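Vestitone reductase (Medicago sativa, PDB 2P4H) reduces (3R)-vestitone stereospecifically with NADPH, the penultimate step in the biosynthesis of the phytoalexin medicarpin in alfalfa. Local coordinates at residues V76-T81 against K118-T123; V4-G9 against Y26-T31. All blocks are in the same frame, centred on the assembly; numbering follows the deposited sequence.

Interaction 1 (V76-T81 against K118-T123); sequences VGIFHT and KRFIYT
The ring of Tyr122 receives the imidazole of His80 at its CD1 and CE1 edge, near its own plane, and the two rings form an oblique pair with planes at 62° and centroids 5.5 Å apart. Beside them the Phe120 ring is also met obliquely, by two neighbours: Ile78 CG2 lies 3.7 Å from Phe120 CE2, while His80 CB rests against CZ. Phe120 carries its CG anti to the backbone N (chi1 -179°), and the far side of the ring, CE2 and CZ, meets the strand of Ile78 and His80. Behind this group lies helix 95-111, whose Ile107, Leu108 and Cys111 pack on Ile78, His80 and Phe120. On the reverse of the sheet lies another flat group, Phe79, running side by side with Ile121 and touching Ile121 CD1 through its CE1 at 3.6 Å; helix 12-23 adds Ile17 and Leu21, and His234 meets the Phe79 ring edge-to-face. Strands 77-80 and 119-125, with helix 95-111 between them in the chain, thus make a beta-alpha-beta crossover in the parallel sheet of the Rossmann fold. Ile78 and His80 supply the bonds from one strand. Ile78 N donates to Arg119 O at 3.2 Å, and Ile78 O accepts from Ile121 N at 2.8 Å, almost straight at 172°; His80 likewise spans Ile121 O and Thr123 N. At the start of the pair, Lys118 N donates to Val76 O. The guanidinium of Arg119 leads away to a salt bridge with Asp181. At the other end Thr123 OG1 packs against CG2 of Thr81 at 3.7 Å, while Thr81 OG1 bonds Thr7 O, and the Thr123 side chain also touches Leu13 of the predicted NADP(+) site.

Interaction 2 (V4-G9 against Y26-T31); sequences VCVTGG and YSVNTT
Val4 and Thr31, one near each end of this parallel pair, bury the most surface in it, and Asn29 comes third. Val4 sets CG2 against the Tyr26 ring, 3.7 Å from its CD2, and the tyrosine hydroxyl is bound farther off by Glu239. The backbone of Val4 bridges the neighbouring strand as well: its N donates to Ser27 O at 3.0 Å and its O accepts from Asn29 N. Asn29 then returns the bond, its O taking Val6 N at 2.8 Å, while its CB lies near Cys5 CA. These strands are the first two of the Rossmann fold, joined by helix 12-23 as a beta-alpha-beta unit; Leu21 of that helix covers Val4, Val6 and Val28 on one face. Thr31 works where strand 3-7 gives way to the glycine-rich turn. Its OG1 packs 3.4 Å from Thr7 CA, and its O receives the N-H of Gly9 at 3.0 Å in a nearly straight bond of 178°. A water links Thr31 OG1 with Gly8 N. Next to it, Thr30 OG1, held anti to the backbone N (chi1 -170°), donates to Val6 O at 2.8 Å, approaching from the face of that carbonyl opposite the one used by Thr31 N. An alanine in place of Thr30 would probably leave Val6 O with Thr31 N as its one donor from the neighbouring strand and open a gap beside Gly9 CA. A CB on Gly9 would fall only 2.2 Å from Thr30 OG1, and the positive phi of Gly8 (66°) suits glycine. The chemistry implies that a doubly gripped carbonyl and a bonded amide are likely to steady the start of the turn, whose Gly8 and Gly9 are predicted to bind NADP(+), one side-chain hydroxyl adding to the backbone bonds.

In the fold
Interactions 1 and 2 are both buried and belong to one parallel sheet: strands 77-80 and 3-7 are neighbours in it, so the two contacts lie in a row, their centres 10 Å apart. The seam between them is backbone-rich, with Phe79 N probably bonded to Cys5 O at 2.8 Å. Helix 12-23 packs on both contacts. Their chemistry differs with place. Interaction 1 is nearer the chain's centre and is dominated by aromatic and branched side chains, whereas interaction 2 relies more on valines and threonine hydroxyls, and includes a bridging water where its strand runs into the predicted cofactor turn. Interaction 1 comes near that site at its threonine end.

Interaction 1 (V76-T81 against K118-T123)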
loop_
_atom_site.group_PDB
_atom_site.type_symbol
_atom_site.label_atom_id
_atom_site.label_comp_id
_atom_site.label_asym_id
_atom_site.label_seq_id
_atom_site.Cartn_x
_atom_site.Cartn_y
_atom_site.Cartn_z
ATOM N N VAL A 76 8.944 15.842 -10.000
ATOM C CA VAL A 76 7.592 16.349 -10.202
ATOM C C VAL A 76 6.642 15.692 -9.207
ATOM O O VAL A 76 5.536 16.173 -8.977
ATOM C CB VAL A 76 7.095 16.073 -11.641
ATOM C CG1 VAL A 76 7.991 16.787 -12.642
ATOM C CG2 VAL A 76 7.080 14.575 -11.917
ATOM N N GLY A 77 7.083 14.586 -8.617
ATOM C CA GLY A 77 6.254 13.900 -7.647
ATOM C C GLY A 77 7.069 13.120 -6.637
ATOM O O GLY A 77 8.219 12.758 -6.894
ATOM N N ILE A 78 6.469 12.885 -5.474
ATOM C CA ILE A 78 7.093 12.115 -4.408
ATOM C C ILE A 78 6.066 11.090 -3.947
ATOM O O ILE A 78 4.947 11.453 -3.568
ATOM C CB ILE A 78 7.480 12.992 -3.189
ATOM C CG1 ILE A 78 8.566 14.000 -3.578
ATOM C CG2 ILE A 78 7.972 12.106 -2.046
ATOM C CD1 ILE A 78 8.856 15.032 -2.490
ATOM N N PHE A 79 6.439 9.816 -4.009
ATOM C CA PHE A 79 5.569 8.733 -3.564
ATOM C C PHE A 79 6.233 8.164 -2.317
ATOM O O PHE A 79 7.227 7.437 -2.403
ATOM C CB PHE A 79 5.448 7.634 -4.628
ATOM C CG PHE A 79 4.803 8.079 -5.922
ATOM C CD1 PHE A 79 4.147 9.303 -6.022
ATOM C CD2 PHE A 79 4.836 7.247 -7.039
ATOM C CE1 PHE A 79 3.535 9.693 -7.217
ATOM C CE2 PHE A 79 4.228 7.626 -8.236
ATOM C CZ PHE A 79 3.576 8.850 -8.325
ATOM N N HIS A 80 5.692 8.512 -1.156
ATOM C CA HIS A 80 6.247 8.054 0.107
ATOM C C HIS A 80 5.565 6.764 0.555
ATOM O O HIS A 80 4.483 6.796 1.147
ATOM C CB HIS A 80 6.084 9.145 1.171
ATOM C CG HIS A 80 6.874 8.889 2.413
ATOM N ND1 HIS A 80 6.639 9.539 3.605
ATOM C CD2 HIS A 80 7.913 8.051 2.638
ATOM C CE1 HIS A 80 7.500 9.110 4.513
ATOM N NE2 HIS A 80 8.283 8.208 3.951
ATOM N N THR A 81 6.212 5.634 0.272
ATOM C CA THR A 81 5.671 4.315 0.611
ATOM C C THR A 81 6.377 3.651 1.790
ATOM O O THR A 81 5.947 2.596 2.261
ATOM C CB THR A 81 5.783 3.335 -0.582
ATOM O OG1 THR A 81 7.102 2.770 -0.616
ATOM C CG2 THR A 81 5.523 4.055 -1.897
ATOM N N LYS A 118 4.650 18.538 -7.782
ATOM C CA LYS A 118 3.249 18.913 -7.941
ATOM C C LYS A 118 2.313 18.076 -7.073
ATOM O O LYS A 118 1.185 18.483 -6.800
ATOM C CB LYS A 118 2.829 18.836 -9.414
ATOM C CG LYS A 118 2.994 17.487 -10.087
ATOM C CD LYS A 118 2.583 17.588 -11.554
ATOM C CE LYS A 118 2.686 16.254 -12.271
ATOM N NZ LYS A 118 2.267 16.377 -13.694
ATOM N N ARG A 119 2.774 16.907 -6.644
ATOM C CA ARG A 119 1.962 16.068 -5.773
ATOM C C ARG A 119 2.824 15.165 -4.899
ATOM O O ARG A 119 3.809 14.585 -5.362
ATOM C CB ARG A 119 0.992 15.192 -6.575
ATOM C CG ARG A 119 -0.070 14.524 -5.699
ATOM C CD ARG A 119 -1.281 15.422 -5.467
ATOM N NE ARG A 119 -2.278 15.221 -6.516
ATOM C CZ ARG A 119 -3.510 15.724 -6.506
ATOM N NH1 ARG A 119 -3.926 16.482 -5.502
ATOM N NH2 ARG A 119 -4.341 15.434 -7.496
ATOM N N PHE A 120 2.442 15.072 -3.629
ATOM C CA PHE A 120 3.107 14.220 -2.649
ATOM C C PHE A 120 2.058 13.171 -2.304
ATOM O O PHE A 120 0.982 13.508 -1.808
ATOM C CB PHE A 120 3.482 15.032 -1.400
ATOM C CG PHE A 120 4.194 14.236 -0.339
ATOM C CD1 PHE A 120 3.492 13.372 0.494
ATOM C CD2 PHE A 120 5.574 14.353 -0.175
ATOM C CE1 PHE A 120 4.152 12.636 1.477
ATOM C CE2 PHE A 120 6.242 13.623 0.803
ATOM C CZ PHE A 120 5.532 12.762 1.632
ATOM N N ILE A 121 2.357 11.909 -2.589
ATOM C CA ILE A 121 1.404 10.841 -2.318
ATOM C C ILE A 121 1.921 9.925 -1.222
ATOM O O ILE A 121 2.982 9.304 -1.347
ATOM C CB ILE A 121 1.110 10.024 -3.593
ATOM C CG1 ILE A 121 0.635 10.969 -4.699
ATOM C CG2 ILE A 121 0.035 8.984 -3.310
ATOM C CD1 ILE A 121 0.220 10.275 -5.988
ATOM N N TYR A 122 1.153 9.858 -0.142
ATOM C CA TYR A 122 1.503 9.049 1.016
ATOM C C TYR A 122 0.697 7.764 1.061
ATOM O O TYR A 122 -0.527 7.782 0.931
ATOM C CB TYR A 122 1.249 9.839 2.300
ATOM C CG TYR A 122 1.671 9.098 3.544
ATOM C CD1 TYR A 122 3.023 8.908 3.828
ATOM C CD2 TYR A 122 0.727 8.555 4.417
ATOM C CE1 TYR A 122 3.431 8.194 4.945
ATOM C CE2 TYR A 122 1.132 7.832 5.547
ATOM C CZ TYR A 122 2.488 7.659 5.796
ATOM O OH TYR A 122 2.912 6.940 6.892
ATOM N N THR A 123 1.395 6.655 1.259
ATOM C CA THR A 123 0.768 5.347 1.345
ATOM C C THR A 123 0.226 5.103 2.748
ATOM O O THR A 123 1.002 5.035 3.703
ATOM C CB THR A 123 1.790 4.230 1.018
ATOM O OG1 THR A 123 2.139 4.292 -0.372
ATOM C CG2 THR A 123 1.216 2.860 1.337
#

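Interaction 2 (V4-G9 against Y26-T31)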
loop_
_atom_site.group_PDB
_atom_site.type_symbol
_atom_site.label_atom_id
_atom_site.label_comp_id
_atom_site.label_asym_id
_atom_site.label_seq_id
_atom_site.Cartn_x
_atom_site.Cartn_y
_atom_site.Cartn_z
ATOM N N VAL A 4 10.299 11.074 -10.545
ATOM C CA VAL A 4 9.521 10.849 -9.333
ATOM C C VAL A 4 10.391 10.168 -8.283
ATOM O O VAL A 4 11.120 9.226 -8.589
ATOM C CB VAL A 4 8.289 9.952 -9.618
ATOM C CG1 VAL A 4 7.542 9.654 -8.324
ATOM C CG2 VAL A 4 7.366 10.644 -10.610
ATOM N N CYS A 5 10.325 10.660 -7.049
ATOM C CA CYS A 5 11.094 10.065 -5.962
ATOM C C CYS A 5 10.194 9.091 -5.212
ATOM O O CYS A 5 9.122 9.472 -4.735
ATOM C CB CYS A 5 11.600 11.140 -4.996
ATOM S SG CYS A 5 12.603 10.473 -3.638
ATOM N N VAL A 6 10.640 7.844 -5.114
ATOM C CA VAL A 6 9.893 6.789 -4.434
ATOM C C VAL A 6 10.681 6.281 -3.230
ATOM O O VAL A 6 11.810 5.822 -3.382
ATOM C CB VAL A 6 9.657 5.577 -5.371
ATOM C CG1 VAL A 6 8.850 4.506 -4.653
ATOM C CG2 VAL A 6 8.943 6.017 -6.641
ATOM N N THR A 7 10.102 6.364 -2.037
ATOM C CA THR A 7 10.795 5.850 -0.860
ATOM C C THR A 7 10.415 4.380 -0.703
ATOM O O THR A 7 9.392 3.942 -1.234
ATOM C CB THR A 7 10.405 6.599 0.427
ATOM O OG1 THR A 7 9.014 6.391 0.698
ATOM C CG2 THR A 7 10.686 8.083 0.284
ATOM N N GLY A 8 11.242 3.624 0.014
ATOM C CA GLY A 8 10.973 2.208 0.213
ATOM C C GLY A 8 11.056 1.438 -1.094
ATOM O O GLY A 8 10.261 0.531 -1.344
ATOM N N GLY A 9 12.046 1.785 -1.911
ATOM C CA GLY A 9 12.217 1.164 -3.214
ATOM C C GLY A 9 12.346 -0.345 -3.312
ATOM O O GLY A 9 12.007 -0.921 -4.347
ATOM N N TYR A 26 8.510 7.537 -16.979
ATOM C CA TYR A 26 9.091 8.405 -15.963
ATOM C C TYR A 26 10.502 7.970 -15.589
ATOM O O TYR A 26 10.906 6.837 -15.853
ATOM C CB TYR A 26 8.259 8.386 -14.676
ATOM C CG TYR A 26 6.910 9.056 -14.752
ATOM C CD1 TYR A 26 5.794 8.381 -15.247
ATOM C CD2 TYR A 26 6.743 10.363 -14.297
ATOM C CE1 TYR A 26 4.542 8.994 -15.281
ATOM C CE2 TYR A 26 5.501 10.983 -14.327
ATOM C CZ TYR A 26 4.406 10.294 -14.818
ATOM O OH TYR A 26 3.176 10.910 -14.832
ATOM N N SER A 27 11.250 8.890 -14.985
ATOM C CA SER A 27 12.579 8.583 -14.487
ATOM C C SER A 27 12.325 8.433 -12.987
ATOM O O SER A 27 11.343 8.978 -12.469
ATOM C CB SER A 27 13.570 9.716 -14.785
ATOM O OG SER A 27 13.096 10.975 -14.347
ATOM N N VAL A 28 13.188 7.709 -12.287
ATOM C CA VAL A 28 12.962 7.468 -10.866
ATOM C C VAL A 28 14.157 7.619 -9.934
ATOM O O VAL A 28 15.251 7.139 -10.224
ATOM C CB VAL A 28 12.399 6.039 -10.662
ATOM C CG1 VAL A 28 12.140 5.773 -9.188
ATOM C CG2 VAL A 28 11.128 5.863 -11.475
ATOM N N ASN A 29 13.923 8.295 -8.814
ATOM C CA ASN A 29 14.922 8.463 -7.764
ATOM C C ASN A 29 14.335 7.612 -6.648
ATOM O O ASN A 29 13.125 7.640 -6.427
ATOM C CB ASN A 29 14.999 9.912 -7.276
ATOM C CG ASN A 29 15.798 10.810 -8.198
ATOM O OD1 ASN A 29 15.856 12.025 -7.990
ATOM N ND2 ASN A 29 16.427 10.226 -9.210
ATOM N N THR A 30 15.163 6.851 -5.947
ATOM C CA THR A 30 14.630 6.031 -4.872
ATOM C C THR A 30 15.557 5.931 -3.672
ATOM O O THR A 30 16.784 6.032 -3.799
ATOM C CB THR A 30 14.289 4.598 -5.375
ATOM O OG1 THR A 30 13.559 3.889 -4.362
ATOM C CG2 THR A 30 15.561 3.821 -5.699
ATOM N N THR A 31 14.947 5.768 -2.503
ATOM C CA THR A 31 15.665 5.590 -1.251
ATOM C C THR A 31 15.164 4.234 -0.764
ATOM O O THR A 31 13.994 3.891 -0.967
ATOM C CB THR A 31 15.337 6.707 -0.223
ATOM O OG1 THR A 31 13.933 6.721 0.062
ATOM C CG2 THR A 31 15.748 8.060 -0.770
HETATM O O HOH W 1 13.252 4.516 1.990
#